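Local coordinates for Kiaa0380 (Homo sapiens, PDB 1HTJ), which probably links heterotrimeric G protein signalling to Rho GTPases, its RGS-like domain belonging to a Rho guanine nucleotide exchange factor, at residues A[85-89]-A[104-108]. The protein carries 3 engineered substitutions. Residues are numbered along the deposited sequence; the frame is centred on the assembly and turned at random.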
loop_
_atom_site.group_PDB
_atom_site.type_symbol
_atom_site.label_atom_id
_atom_site.label_comp_id
_atom_site.label_asym_id
_atom_site.label_seq_id
_atom_site.Cartn_x
_atom_site.Cartn_y
_atom_site.Cartn_z
ATOM N N TRP A 85 -5.045 -9.040 9.578
ATOM C CA TRP A 85 -5.526 -8.818 10.937
ATOM C C TRP A 85 -4.408 -8.561 11.936
ATOM O O TRP A 85 -4.484 -7.622 12.729
ATOM C CB TRP A 85 -6.363 -10.015 11.403
ATOM C CG TRP A 85 -6.643 -9.988 12.868
ATOM C CD1 TRP A 85 -5.984 -10.679 13.849
ATOM C CD2 TRP A 85 -7.627 -9.185 13.529
ATOM N NE1 TRP A 85 -6.498 -10.351 15.085
ATOM C CE2 TRP A 85 -7.507 -9.435 14.914
ATOM C CE3 TRP A 85 -8.596 -8.271 13.082
ATOM C CZ2 TRP A 85 -8.325 -8.805 15.858
ATOM C CZ3 TRP A 85 -9.409 -7.641 14.016
ATOM C CH2 TRP A 85 -9.271 -7.909 15.389
ATOM N N ASN A 86 -3.380 -9.403 11.895
ATOM C CA ASN A 86 -2.230 -9.303 12.803
ATOM C C ASN A 86 -1.351 -8.082 12.543
ATOM O O ASN A 86 -0.783 -7.508 13.471
ATOM C CB ASN A 86 -1.368 -10.575 12.711
ATOM C CG ASN A 86 -2.045 -11.783 13.346
ATOM O OD1 ASN A 86 -2.453 -11.730 14.500
ATOM N ND2 ASN A 86 -2.169 -12.869 12.593
ATOM N N ILE A 87 -1.239 -7.685 11.280
ATOM C CA ILE A 87 -0.409 -6.545 10.934
ATOM C C ILE A 87 -1.074 -5.189 11.119
ATOM O O ILE A 87 -0.449 -4.236 11.618
ATOM C CB ILE A 87 0.070 -6.644 9.479
ATOM C CG1 ILE A 87 1.043 -7.813 9.343
ATOM C CG2 ILE A 87 0.727 -5.334 9.047
ATOM C CD1 ILE A 87 1.524 -8.040 7.949
ATOM N N PHE A 88 -2.345 -5.107 10.741
ATOM C CA PHE A 88 -3.055 -3.836 10.788
ATOM C C PHE A 88 -4.194 -3.636 11.769
ATOM O O PHE A 88 -4.405 -2.523 12.232
ATOM C CB PHE A 88 -3.630 -3.516 9.399
ATOM C CG PHE A 88 -2.632 -3.619 8.278
ATOM C CD1 PHE A 88 -2.579 -4.752 7.486
ATOM C CD2 PHE A 88 -1.760 -2.564 8.005
ATOM C CE1 PHE A 88 -1.679 -4.839 6.437
ATOM C CE2 PHE A 88 -0.852 -2.641 6.959
ATOM C CZ PHE A 88 -0.810 -3.780 6.170
ATOM N N LEU A 89 -4.924 -4.691 12.100
ATOM C CA LEU A 89 -6.102 -4.492 12.920
ATOM C C LEU A 89 -6.202 -4.979 14.339
ATOM O O LEU A 89 -7.056 -4.499 15.086
ATOM C CB LEU A 89 -7.316 -5.009 12.149
ATOM C CG LEU A 89 -7.426 -4.519 10.705
ATOM C CD1 LEU A 89 -8.540 -5.267 9.996
ATOM C CD2 LEU A 89 -7.664 -3.011 10.690
ATOM N N GLN A 104 -14.518 -3.379 13.681
ATOM C CA GLN A 104 -13.393 -4.162 14.183
ATOM C C GLN A 104 -13.833 -5.550 14.635
ATOM O O GLN A 104 -13.123 -6.539 14.436
ATOM C CB GLN A 104 -12.742 -3.444 15.363
ATOM C CG GLN A 104 -11.636 -4.235 16.030
ATOM C CD GLN A 104 -10.267 -3.718 15.656
ATOM O OE1 GLN A 104 -10.082 -3.163 14.570
ATOM N NE2 GLN A 104 -9.292 -3.898 16.550
ATOM N N ALA A 105 -15.006 -5.613 15.255
ATOM C CA ALA A 105 -15.555 -6.870 15.749
ATOM C C ALA A 105 -15.958 -7.816 14.625
ATOM O O ALA A 105 -15.656 -9.003 14.676
ATOM C CB ALA A 105 -16.755 -6.593 16.651
ATOM N N GLU A 106 -16.653 -7.289 13.622
ATOM C CA GLU A 106 -17.089 -8.087 12.480
ATOM C C GLU A 106 -15.876 -8.646 11.744
ATOM O O GLU A 106 -15.815 -9.837 11.428
ATOM C CB GLU A 106 -17.900 -7.220 11.514
ATOM C CG GLU A 106 -19.409 -7.418 11.548
ATOM C CD GLU A 106 -19.877 -8.573 10.683
ATOM O OE1 GLU A 106 -19.615 -9.734 11.046
ATOM O OE2 GLU A 106 -20.508 -8.318 9.637
ATOM N N ILE A 107 -14.916 -7.770 11.463
ATOM C CA ILE A 107 -13.701 -8.164 10.756
ATOM C C ILE A 107 -12.937 -9.225 11.536
ATOM O O ILE A 107 -12.529 -10.236 10.970
ATOM C CB ILE A 107 -12.804 -6.937 10.491
ATOM C CG1 ILE A 107 -13.415 -6.102 9.363
ATOM C CG2 ILE A 107 -11.407 -7.369 10.118
ATOM C CD1 ILE A 107 -12.680 -4.812 9.080
ATOM N N ASP A 108 -12.766 -9.006 12.836
ATOM C CA ASP A 108 -12.061 -9.960 13.682
ATOM C C ASP A 108 -12.691 -11.348 13.572
ATOM O O ASP A 108 -12.000 -12.342 13.327
ATOM C CB ASP A 108 -12.098 -9.497 15.138
ATOM C CG ASP A 108 -11.425 -10.483 16.089
ATOM O OD1 ASP A 108 -10.786 -11.458 15.621
ATOM O OD2 ASP A 108 -11.526 -10.276 17.319
#
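The six-membered ring of W85 lies against D108, whose backbone and side chain together cover one face of that ring. D108 CA stands 4.0 Å from the ring centroid, 27° off its normal, a CH-pi contact, while D108 CB comes to 3.3 Å from W85 CH2. The carboxylate continues along the same face, its plane only 16° from that of the ring, with D108 OD1 over the rim 3.6 Å from W85 CZ2. W85 reaches across because its CG is anti to the backbone N (chi1 168°), which carries the indole toward helix 101-112; the opposite face looks back on its own helix, near the carbonyl carbon of L89. On the buried side, I107 CG2 meets L89 CD1 at 3.6 Å and touches W85 CE3 more loosely, at 4.2 Å. With an alanine in place of W85, the CA, CB and carboxylate of D108 would probably lose the ring they lie on, opening a gap between the helices, and I107 CG2 one of its neighbours. At the L89 end the contact turns polar: the chain of Q104 bends at chi2 and brings its amide to the end of segment 85-89. There Q104 NE2 donates a weak hydrogen bond to L89 O, short at 2.7 Å but poorly directed.

The two segments run nearly antiparallel, their axes 12.2 Å apart, so the large indole and the long glutamine bridge much of the separation. They belong to helices 76-89 and 101-112, consecutive in this all-helical RGS-like domain and joined by a connection whose I99 touches Q104. L89 also packs on F62 of helix 58-69, and I107 turns to V120, L121 and A124 of helix 118-144, which places the small apolar contact between those two helices.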